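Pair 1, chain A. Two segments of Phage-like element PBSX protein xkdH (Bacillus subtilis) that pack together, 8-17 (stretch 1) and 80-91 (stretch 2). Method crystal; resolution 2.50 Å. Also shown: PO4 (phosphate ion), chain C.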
# COMPACT_ATOMS: atom_id res chain seq x y z
N ILE A 8 1.82 -10.19 -14.65
CA ILE A 8 0.93 -9.12 -14.21
C ILE A 8 0.07 -9.55 -13.02
O ILE A 8 -0.58 -10.59 -13.06
CB ILE A 8 -0.02 -8.68 -15.37
CG1 ILE A 8 0.61 -7.56 -16.21
CG2 ILE A 8 -1.34 -8.18 -14.81
CD1 ILE A 8 1.96 -7.90 -16.79
N HIS A 9 0.07 -8.74 -11.96
CA HIS A 9 -0.75 -9.03 -10.79
C HIS A 9 -1.88 -8.00 -10.71
O HIS A 9 -1.88 -7.02 -11.44
CB HIS A 9 0.09 -8.98 -9.52
CG HIS A 9 1.19 -10.00 -9.48
ND1 HIS A 9 0.95 -11.35 -9.62
CD2 HIS A 9 2.52 -9.87 -9.33
CE1 HIS A 9 2.10 -12.01 -9.55
NE2 HIS A 9 3.07 -11.13 -9.37
N ARG A 10 -2.84 -8.25 -9.84
CA ARG A 10 -3.97 -7.33 -9.69
C ARG A 10 -4.13 -6.99 -8.22
O ARG A 10 -4.13 -7.88 -7.37
CB ARG A 10 -5.27 -7.97 -10.20
CG ARG A 10 -5.25 -8.27 -11.68
CD ARG A 10 -5.23 -6.99 -12.49
NE ARG A 10 -4.98 -7.25 -13.90
CZ ARG A 10 -5.48 -6.53 -14.89
NH1 ARG A 10 -6.28 -5.49 -14.63
NH2 ARG A 10 -5.18 -6.82 -16.15
N CYS A 11 -4.27 -5.70 -7.93
CA CYS A 11 -4.44 -5.27 -6.55
C CYS A 11 -5.47 -4.15 -6.44
O CYS A 11 -5.83 -3.50 -7.43
CB CYS A 11 -3.11 -4.77 -5.99
SG CYS A 11 -2.52 -3.25 -6.78
N ASP A 12 -5.96 -3.94 -5.22
CA ASP A 12 -6.89 -2.87 -4.94
C ASP A 12 -6.07 -1.85 -4.18
O ASP A 12 -5.21 -2.22 -3.38
CB ASP A 12 -8.05 -3.34 -4.08
CG ASP A 12 -8.97 -4.28 -4.81
OD1 ASP A 12 -9.03 -4.19 -6.06
OD2 ASP A 12 -9.65 -5.09 -4.14
N ILE A 13 -6.31 -0.57 -4.44
CA ILE A 13 -5.56 0.48 -3.78
C ILE A 13 -6.48 1.36 -2.93
O ILE A 13 -7.59 1.70 -3.34
CB ILE A 13 -4.84 1.33 -4.84
CG1 ILE A 13 -4.01 0.43 -5.76
CG2 ILE A 13 -3.92 2.33 -4.17
CD1 ILE A 13 -3.38 1.14 -6.96
N TYR A 14 -5.99 1.73 -1.75
CA TYR A 14 -6.72 2.59 -0.81
C TYR A 14 -5.83 3.76 -0.46
O TYR A 14 -4.68 3.58 -0.05
CB TYR A 14 -7.03 1.84 0.49
CG TYR A 14 -7.87 0.59 0.35
CD1 TYR A 14 -9.16 0.53 0.89
CD2 TYR A 14 -7.37 -0.53 -0.30
CE1 TYR A 14 -9.92 -0.63 0.79
CE2 TYR A 14 -8.12 -1.69 -0.42
CZ TYR A 14 -9.40 -1.74 0.13
OH TYR A 14 -10.15 -2.89 0.00
N HIS A 15 -6.37 4.97 -0.58
CA HIS A 15 -5.60 6.16 -0.26
C HIS A 15 -5.88 6.65 1.16
O HIS A 15 -7.00 6.56 1.65
CB HIS A 15 -5.94 7.28 -1.23
CG HIS A 15 -5.71 6.92 -2.67
ND1 HIS A 15 -4.59 6.24 -3.09
CD2 HIS A 15 -6.43 7.19 -3.78
CE1 HIS A 15 -4.63 6.11 -4.40
NE2 HIS A 15 -5.73 6.68 -4.85
N GLU A 16 -4.84 7.16 1.82
CA GLU A 16 -5.02 7.71 3.15
C GLU A 16 -5.93 8.91 2.96
O GLU A 16 -5.83 9.63 1.96
CB GLU A 16 -3.67 8.15 3.73
CG GLU A 16 -2.72 7.01 4.06
CD GLU A 16 -3.05 6.32 5.38
OE1 GLU A 16 -4.26 6.17 5.69
OE2 GLU A 16 -2.11 5.91 6.10
N ALA A 17 -6.85 9.14 3.89
CA ALA A 17 -7.76 10.27 3.77
C ALA A 17 -7.98 10.94 5.11
O ALA A 17 -7.94 10.30 6.16
CB ALA A 17 -9.10 9.80 3.18
N ALA A 80 -2.41 5.27 -13.55
CA ALA A 80 -2.85 4.94 -12.20
C ALA A 80 -2.54 6.05 -11.18
O ALA A 80 -1.52 6.73 -11.28
CB ALA A 80 -2.20 3.64 -11.76
N ASP A 81 -3.44 6.22 -10.21
CA ASP A 81 -3.29 7.22 -9.14
C ASP A 81 -2.53 6.56 -8.00
O ASP A 81 -3.12 5.85 -7.18
CB ASP A 81 -4.68 7.66 -8.65
CG ASP A 81 -4.62 8.84 -7.67
OD1 ASP A 81 -3.72 8.89 -6.80
OD2 ASP A 81 -5.51 9.71 -7.75
N ILE A 82 -1.22 6.79 -7.94
CA ILE A 82 -0.38 6.19 -6.91
C ILE A 82 0.08 7.24 -5.91
O ILE A 82 0.60 8.29 -6.30
CB ILE A 82 0.88 5.54 -7.54
CG1 ILE A 82 0.47 4.55 -8.64
CG2 ILE A 82 1.70 4.87 -6.46
CD1 ILE A 82 -0.45 3.44 -8.19
N ARG A 83 -0.11 6.96 -4.63
CA ARG A 83 0.28 7.88 -3.56
C ARG A 83 1.01 7.11 -2.48
O ARG A 83 0.69 5.96 -2.21
CB ARG A 83 -0.96 8.54 -2.95
CG ARG A 83 -1.87 9.20 -3.96
CD ARG A 83 -3.15 9.67 -3.29
NE ARG A 83 -4.17 9.98 -4.28
CZ ARG A 83 -5.42 10.35 -3.99
NH1 ARG A 83 -5.80 10.47 -2.72
NH2 ARG A 83 -6.28 10.60 -4.97
N VAL A 84 2.00 7.73 -1.84
CA VAL A 84 2.71 7.02 -0.79
C VAL A 84 1.76 6.86 0.40
O VAL A 84 0.86 7.67 0.62
CB VAL A 84 4.00 7.76 -0.38
CG1 VAL A 84 4.57 7.15 0.89
CG2 VAL A 84 5.03 7.63 -1.50
N ASN A 85 1.96 5.77 1.14
CA ASN A 85 1.14 5.43 2.29
C ASN A 85 -0.15 4.82 1.79
O ASN A 85 -1.09 4.60 2.55
CB ASN A 85 0.88 6.65 3.16
CG ASN A 85 2.13 7.16 3.83
OD1 ASN A 85 2.84 6.41 4.51
ND2 ASN A 85 2.43 8.44 3.64
N ASP A 86 -0.20 4.54 0.49
CA ASP A 86 -1.37 3.89 -0.09
C ASP A 86 -1.36 2.48 0.46
O ASP A 86 -0.30 1.94 0.75
CB ASP A 86 -1.24 3.75 -1.61
CG ASP A 86 -1.83 4.90 -2.36
OD1 ASP A 86 -2.43 5.79 -1.71
OD2 ASP A 86 -1.70 4.90 -3.60
N LYS A 87 -2.54 1.89 0.60
CA LYS A 87 -2.62 0.51 1.05
C LYS A 87 -3.06 -0.29 -0.17
O LYS A 87 -4.07 0.04 -0.80
CB LYS A 87 -3.66 0.32 2.16
CG LYS A 87 -3.91 -1.15 2.50
CD LYS A 87 -4.80 -1.34 3.73
CE LYS A 87 -6.22 -0.83 3.49
NZ LYS A 87 -7.07 -1.02 4.68
N ILE A 88 -2.29 -1.30 -0.55
CA ILE A 88 -2.69 -2.10 -1.69
C ILE A 88 -2.96 -3.52 -1.20
O ILE A 88 -2.26 -4.03 -0.32
CB ILE A 88 -1.60 -2.14 -2.80
CG1 ILE A 88 -0.41 -2.98 -2.35
CG2 ILE A 88 -1.17 -0.72 -3.16
CD1 ILE A 88 0.58 -3.28 -3.47
N ILE A 89 -3.99 -4.13 -1.77
CA ILE A 89 -4.38 -5.48 -1.41
C ILE A 89 -4.08 -6.39 -2.61
O ILE A 89 -4.67 -6.22 -3.68
CB ILE A 89 -5.88 -5.57 -1.11
CG1 ILE A 89 -6.29 -4.52 -0.06
CG2 ILE A 89 -6.22 -6.99 -0.66
CD1 ILE A 89 -5.83 -4.81 1.34
N TRP A 90 -3.17 -7.33 -2.42
CA TRP A 90 -2.81 -8.28 -3.47
C TRP A 90 -2.92 -9.67 -2.87
O TRP A 90 -2.24 -9.99 -1.89
CB TRP A 90 -1.38 -8.04 -3.95
CG TRP A 90 -0.87 -9.15 -4.82
CD1 TRP A 90 -1.32 -9.51 -6.06
CD2 TRP A 90 0.18 -10.07 -4.49
NE1 TRP A 90 -0.62 -10.60 -6.52
CE2 TRP A 90 0.31 -10.97 -5.58
CE3 TRP A 90 1.03 -10.22 -3.38
CZ2 TRP A 90 1.25 -12.01 -5.59
CZ3 TRP A 90 1.96 -11.26 -3.39
CH2 TRP A 90 2.06 -12.14 -4.49
N GLU A 91 -3.80 -10.48 -3.45
CA GLU A 91 -4.03 -11.84 -2.98
C GLU A 91 -4.32 -11.92 -1.48
O GLU A 91 -3.74 -12.72 -0.76
CB GLU A 91 -2.83 -12.73 -3.33
CG GLU A 91 -2.79 -13.10 -4.80
CD GLU A 91 -1.58 -13.94 -5.16
OE1 GLU A 91 -1.51 -14.43 -6.31
OE2 GLU A 91 -0.68 -14.09 -4.29
P PO4 C . -2.83 -12.17 -9.04
O1 PO4 C . -3.53 -12.83 -7.90
O2 PO4 C . -3.06 -12.94 -10.29
O3 PO4 C . -3.37 -10.79 -9.20
O4 PO4 C . -1.38 -12.10 -8.76
O HOH W 1 -6.45 -7.94 -4.80
O HOH W 2 -4.89 -9.96 -5.89
O HOH W 3 -2.45 7.37 0.28
O HOH W 4 -3.66 9.95 -0.03

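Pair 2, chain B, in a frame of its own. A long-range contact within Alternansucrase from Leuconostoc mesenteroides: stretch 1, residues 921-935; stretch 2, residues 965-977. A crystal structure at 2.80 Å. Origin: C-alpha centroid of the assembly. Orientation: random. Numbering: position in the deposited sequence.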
# COMPACT_ATOMS: atom_id res chain seq x y z
N LYS B 921 -12.61 -3.64 -38.85
CA LYS B 921 -12.75 -3.97 -40.27
C LYS B 921 -12.92 -2.67 -41.05
O LYS B 921 -13.78 -1.87 -40.72
CB LYS B 921 -13.97 -4.87 -40.50
CG LYS B 921 -13.97 -6.19 -39.74
CD LYS B 921 -12.95 -7.19 -40.28
CE LYS B 921 -13.29 -7.65 -41.69
NZ LYS B 921 -12.44 -8.79 -42.12
N LEU B 922 -12.12 -2.45 -42.08
CA LEU B 922 -12.28 -1.24 -42.90
C LEU B 922 -13.46 -1.33 -43.85
O LEU B 922 -13.81 -2.41 -44.32
CB LEU B 922 -11.04 -0.95 -43.76
CG LEU B 922 -9.99 -0.03 -43.12
CD1 LEU B 922 -9.22 -0.73 -42.01
CD2 LEU B 922 -9.06 0.45 -44.20
N ASN B 923 -14.05 -0.17 -44.16
CA ASN B 923 -15.02 -0.06 -45.25
C ASN B 923 -14.30 -0.27 -46.58
O ASN B 923 -13.11 -0.03 -46.70
CB ASN B 923 -15.73 1.30 -45.23
CG ASN B 923 -16.58 1.51 -43.98
OD1 ASN B 923 -16.68 0.64 -43.11
ND2 ASN B 923 -17.19 2.69 -43.88
N ASN B 924 -15.04 -0.73 -47.58
CA ASN B 924 -14.43 -1.02 -48.88
C ASN B 924 -13.83 0.23 -49.54
O ASN B 924 -12.77 0.16 -50.17
CB ASN B 924 -15.47 -1.66 -49.80
CG ASN B 924 -15.93 -3.01 -49.29
OD1 ASN B 924 -15.12 -3.93 -49.14
ND2 ASN B 924 -17.22 -3.14 -49.00
N ASP B 925 -14.49 1.37 -49.37
CA ASP B 925 -14.02 2.66 -49.92
C ASP B 925 -12.73 3.21 -49.25
O ASP B 925 -11.89 3.83 -49.91
CB ASP B 925 -15.13 3.71 -49.82
N LYS B 926 -12.59 2.95 -47.95
CA LYS B 926 -11.59 3.61 -47.09
C LYS B 926 -10.13 3.40 -47.47
O LYS B 926 -9.71 2.29 -47.79
CB LYS B 926 -11.77 3.17 -45.63
CG LYS B 926 -10.97 4.02 -44.64
CD LYS B 926 -11.38 5.47 -44.65
CE LYS B 926 -10.79 6.25 -43.48
NZ LYS B 926 -11.24 7.67 -43.55
N THR B 927 -9.36 4.49 -47.40
CA THR B 927 -7.93 4.48 -47.62
C THR B 927 -7.21 5.07 -46.42
O THR B 927 -7.62 6.11 -45.89
CB THR B 927 -7.54 5.32 -48.84
OG1 THR B 927 -7.78 6.70 -48.56
CG2 THR B 927 -8.38 4.90 -50.02
N ILE B 928 -6.14 4.41 -45.99
CA ILE B 928 -5.35 4.91 -44.86
C ILE B 928 -3.95 5.29 -45.32
O ILE B 928 -3.29 4.53 -46.01
CB ILE B 928 -5.33 3.89 -43.71
CG1 ILE B 928 -6.67 3.96 -42.98
CG2 ILE B 928 -4.21 4.18 -42.73
CD1 ILE B 928 -6.83 2.89 -41.94
N THR B 929 -3.51 6.49 -44.93
CA THR B 929 -2.30 7.08 -45.49
C THR B 929 -1.20 7.43 -44.48
O THR B 929 -1.46 8.00 -43.42
CB THR B 929 -2.63 8.35 -46.28
OG1 THR B 929 -3.68 8.08 -47.21
CG2 THR B 929 -1.42 8.80 -47.04
N LEU B 930 0.02 7.09 -44.86
CA LEU B 930 1.23 7.52 -44.17
C LEU B 930 1.92 8.61 -44.97
O LEU B 930 2.46 8.34 -46.02
CB LEU B 930 2.20 6.36 -44.02
CG LEU B 930 1.99 5.34 -42.90
CD1 LEU B 930 3.01 4.22 -43.03
CD2 LEU B 930 2.08 5.98 -41.53
N HIS B 931 1.91 9.84 -44.48
CA HIS B 931 2.59 10.92 -45.18
C HIS B 931 4.10 10.87 -44.84
O HIS B 931 4.60 11.57 -43.96
CB HIS B 931 1.97 12.29 -44.83
CG HIS B 931 0.51 12.38 -45.10
ND1 HIS B 931 -0.44 12.07 -44.14
CD2 HIS B 931 -0.17 12.72 -46.21
CE1 HIS B 931 -1.64 12.22 -44.66
NE2 HIS B 931 -1.50 12.61 -45.92
N MET B 932 4.81 10.04 -45.60
CA MET B 932 6.25 9.86 -45.45
C MET B 932 7.05 11.11 -45.80
O MET B 932 8.22 11.19 -45.48
CB MET B 932 6.73 8.73 -46.36
CG MET B 932 6.21 7.35 -45.99
SD MET B 932 6.90 6.76 -44.43
CE MET B 932 5.52 7.00 -43.38
N GLY B 933 6.42 12.04 -46.52
CA GLY B 933 6.97 13.36 -46.73
C GLY B 933 7.48 13.63 -48.12
O GLY B 933 7.85 12.72 -48.84
N LYS B 934 7.54 14.90 -48.48
CA LYS B 934 7.97 15.36 -49.80
C LYS B 934 9.48 15.22 -50.04
O LYS B 934 9.97 15.49 -51.14
CB LYS B 934 7.50 16.82 -49.99
CG LYS B 934 5.98 16.96 -49.84
CD LYS B 934 5.31 17.86 -50.87
CE LYS B 934 3.87 17.42 -51.17
NZ LYS B 934 2.98 17.60 -49.98
N ALA B 935 10.21 14.83 -49.01
CA ALA B 935 11.59 14.36 -49.16
C ALA B 935 11.67 12.92 -49.63
O ALA B 935 12.75 12.44 -49.92
CB ALA B 935 12.34 14.54 -47.85
N ARG B 965 5.33 1.34 -52.95
CA ARG B 965 5.96 2.57 -53.42
C ARG B 965 5.09 3.79 -53.12
O ARG B 965 3.88 3.74 -53.30
CB ARG B 965 6.24 2.50 -54.91
CG ARG B 965 7.14 3.62 -55.39
CD ARG B 965 7.45 3.49 -56.89
NE ARG B 965 8.46 2.46 -57.10
CZ ARG B 965 9.78 2.62 -56.93
NH1 ARG B 965 10.29 3.80 -56.57
NH2 ARG B 965 10.60 1.59 -57.12
N THR B 966 5.73 4.87 -52.69
CA THR B 966 5.06 6.13 -52.39
C THR B 966 4.75 6.88 -53.69
O THR B 966 5.42 6.68 -54.69
CB THR B 966 5.93 7.03 -51.49
OG1 THR B 966 7.16 7.31 -52.14
CG2 THR B 966 6.26 6.36 -50.19
N ASN B 967 3.75 7.76 -53.65
CA ASN B 967 3.38 8.55 -54.82
C ASN B 967 4.22 9.83 -55.01
O ASN B 967 5.27 9.98 -54.39
CB ASN B 967 1.89 8.89 -54.73
CG ASN B 967 1.58 9.89 -53.65
OD1 ASN B 967 2.44 10.67 -53.22
ND2 ASN B 967 0.34 9.88 -53.18
N ASP B 968 3.76 10.72 -55.89
CA ASP B 968 4.47 11.97 -56.18
C ASP B 968 4.57 12.85 -54.94
O ASP B 968 5.62 13.42 -54.66
CB ASP B 968 3.76 12.75 -57.30
CG ASP B 968 4.74 13.40 -58.26
OD1 ASP B 968 5.81 13.86 -57.82
OD2 ASP B 968 4.41 13.45 -59.47
N ASN B 969 3.49 12.93 -54.17
CA ASN B 969 3.52 13.71 -52.94
C ASN B 969 4.20 13.01 -51.79
O ASN B 969 4.39 13.64 -50.78
CB ASN B 969 2.12 14.13 -52.53
CG ASN B 969 1.52 15.09 -53.52
OD1 ASN B 969 2.19 16.00 -54.01
ND2 ASN B 969 0.26 14.89 -53.84
N GLY B 970 4.51 11.73 -51.90
CA GLY B 970 5.25 11.04 -50.84
C GLY B 970 4.37 10.26 -49.89
O GLY B 970 4.78 9.96 -48.79
N ASP B 971 3.14 9.95 -50.29
CA ASP B 971 2.23 9.21 -49.42
C ASP B 971 2.18 7.73 -49.79
O ASP B 971 2.10 7.37 -50.97
CB ASP B 971 0.82 9.82 -49.46
CG ASP B 971 0.82 11.32 -49.27
OD1 ASP B 971 1.81 11.84 -48.71
OD2 ASP B 971 -0.14 11.99 -49.69
N LEU B 972 2.21 6.88 -48.77
CA LEU B 972 1.96 5.45 -48.93
C LEU B 972 0.48 5.24 -48.72
O LEU B 972 0.00 5.47 -47.61
CB LEU B 972 2.69 4.64 -47.88
CG LEU B 972 4.20 4.45 -48.01
CD1 LEU B 972 4.66 3.58 -46.85
CD2 LEU B 972 4.55 3.82 -49.34
N ILE B 973 -0.25 4.81 -49.75
CA ILE B 973 -1.70 4.64 -49.62
C ILE B 973 -2.05 3.18 -49.30
O ILE B 973 -1.51 2.26 -49.91
CB ILE B 973 -2.48 5.10 -50.87
CG1 ILE B 973 -1.88 6.39 -51.47
CG2 ILE B 973 -3.96 5.28 -50.51
CD1 ILE B 973 -2.22 7.65 -50.72
N PHE B 974 -2.95 2.98 -48.35
CA PHE B 974 -3.36 1.64 -47.94
C PHE B 974 -4.88 1.51 -48.04
O PHE B 974 -5.61 2.46 -47.76
CB PHE B 974 -2.94 1.34 -46.50
CG PHE B 974 -1.46 1.24 -46.30
CD1 PHE B 974 -0.70 2.38 -46.10
CD2 PHE B 974 -0.83 0.00 -46.29
CE1 PHE B 974 0.67 2.29 -45.89
CE2 PHE B 974 0.55 -0.10 -46.08
CZ PHE B 974 1.29 1.04 -45.88
N HIS B 975 -5.33 0.32 -48.42
CA HIS B 975 -6.75 0.03 -48.62
C HIS B 975 -7.17 -1.12 -47.71
O HIS B 975 -6.32 -1.75 -47.06
CB HIS B 975 -7.02 -0.33 -50.09
CG HIS B 975 -6.54 0.69 -51.07
ND1 HIS B 975 -7.33 1.74 -51.49
CD2 HIS B 975 -5.35 0.84 -51.70
CE1 HIS B 975 -6.64 2.49 -52.34
NE2 HIS B 975 -5.44 1.96 -52.48
N LYS B 976 -8.47 -1.43 -47.70
CA LYS B 976 -8.98 -2.59 -46.97
C LYS B 976 -8.23 -3.84 -47.40
O LYS B 976 -7.79 -4.63 -46.58
CB LYS B 976 -10.49 -2.75 -47.20
CG LYS B 976 -11.15 -3.89 -46.42
CD LYS B 976 -12.63 -4.06 -46.76
CE LYS B 976 -13.29 -5.14 -45.92
NZ LYS B 976 -12.87 -6.52 -46.34
N THR B 977 -8.09 -4.01 -48.71
CA THR B 977 -7.37 -5.14 -49.26
C THR B 977 -6.18 -4.58 -50.03
O THR B 977 -6.29 -3.57 -50.72
CB THR B 977 -8.31 -6.00 -50.13
OG1 THR B 977 -7.82 -7.35 -50.16
CG2 THR B 977 -8.49 -5.42 -51.55

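Both pairs are two antiparallel strands joined in the same register. In pair 1 the N-to-C directions of strands 9-14 and 87-90 lie at 152°. In pair 2 strands 927-931 and 971-975 lie at 155°. Fourteen central residues superpose with an RMSD of 0.8 Å.

The matching residue pairs make the same four backbone hydrogen bonds. In pair 1, Asp A12 N donates to Ile A89 O (3.0 Å) and Ile A89 N to Asp A12 O (2.8 Å). Tyr A14 N donates to Lys A87 O (2.7 Å) and Lys A87 N to Tyr A14 O (2.8 Å). In pair 2, Ile B928 matches Asp A12 and Phe B974 matches Ile A89. Ile B928 N donates to Phe B974 O (2.7 Å), and Phe B974 N to Ile B928 O (2.8 Å). Leu B930 and Leu B972 match Tyr A14 and Lys A87. Their bonds are longer, 3.2 Å from Leu B930 N to Leu B972 O and 3.1 Å from Leu B972 N to Leu B930 O.

The face that carries these residues differs in chemistry. In pair 1 it is mixed and partly exposed. Lys A87 lies over the Tyr A14 ring, with its CE 4.1 Å from the ring centroid and its NZ 4.7 Å away, a CH-pi and a cation-pi contact. Tyr A14 CE2 also meets Ile A89 CG1 at 3.4 Å. In pair 2 the face is buried and apolar. Leu B930 CD1 reaches Leu B972 CD1 and Phe B974 CE1, each at 4.2 Å.

The other face reverses the trend. Ile A13 and Ile A88 are buried, with Ile A13 CG1 4.0 Å from Ile A88 CG2. Their counterparts, Thr B929 and Ile B973, are partly exposed, and Thr B929 OG1 lies 3.8 Å from Ile B973 CD1.

One cross-strand pair keeps both residues but not the same contact. His A15 matches His B931, and Asp A86 matches Asp B971. His A15 ND1 donates to Asp A86 OD1 at 2.6 Å, and the guanidinium of Arg A83 stacks on the buried imidazole, centres 3.7 Å apart. The His B931 ring is exposed and approaches by carbon, CD2 to Asp B971 OD1 at 3.3 Å.

Next to the aspartates, Asn A85 and Gly B970 match at 1.6 Å between CA atoms, and both have positive phi. Asn A85 has room for a side chain. At Gly B970 an ideal CB would lie 2.2 Å from Gly B933 O, a clash.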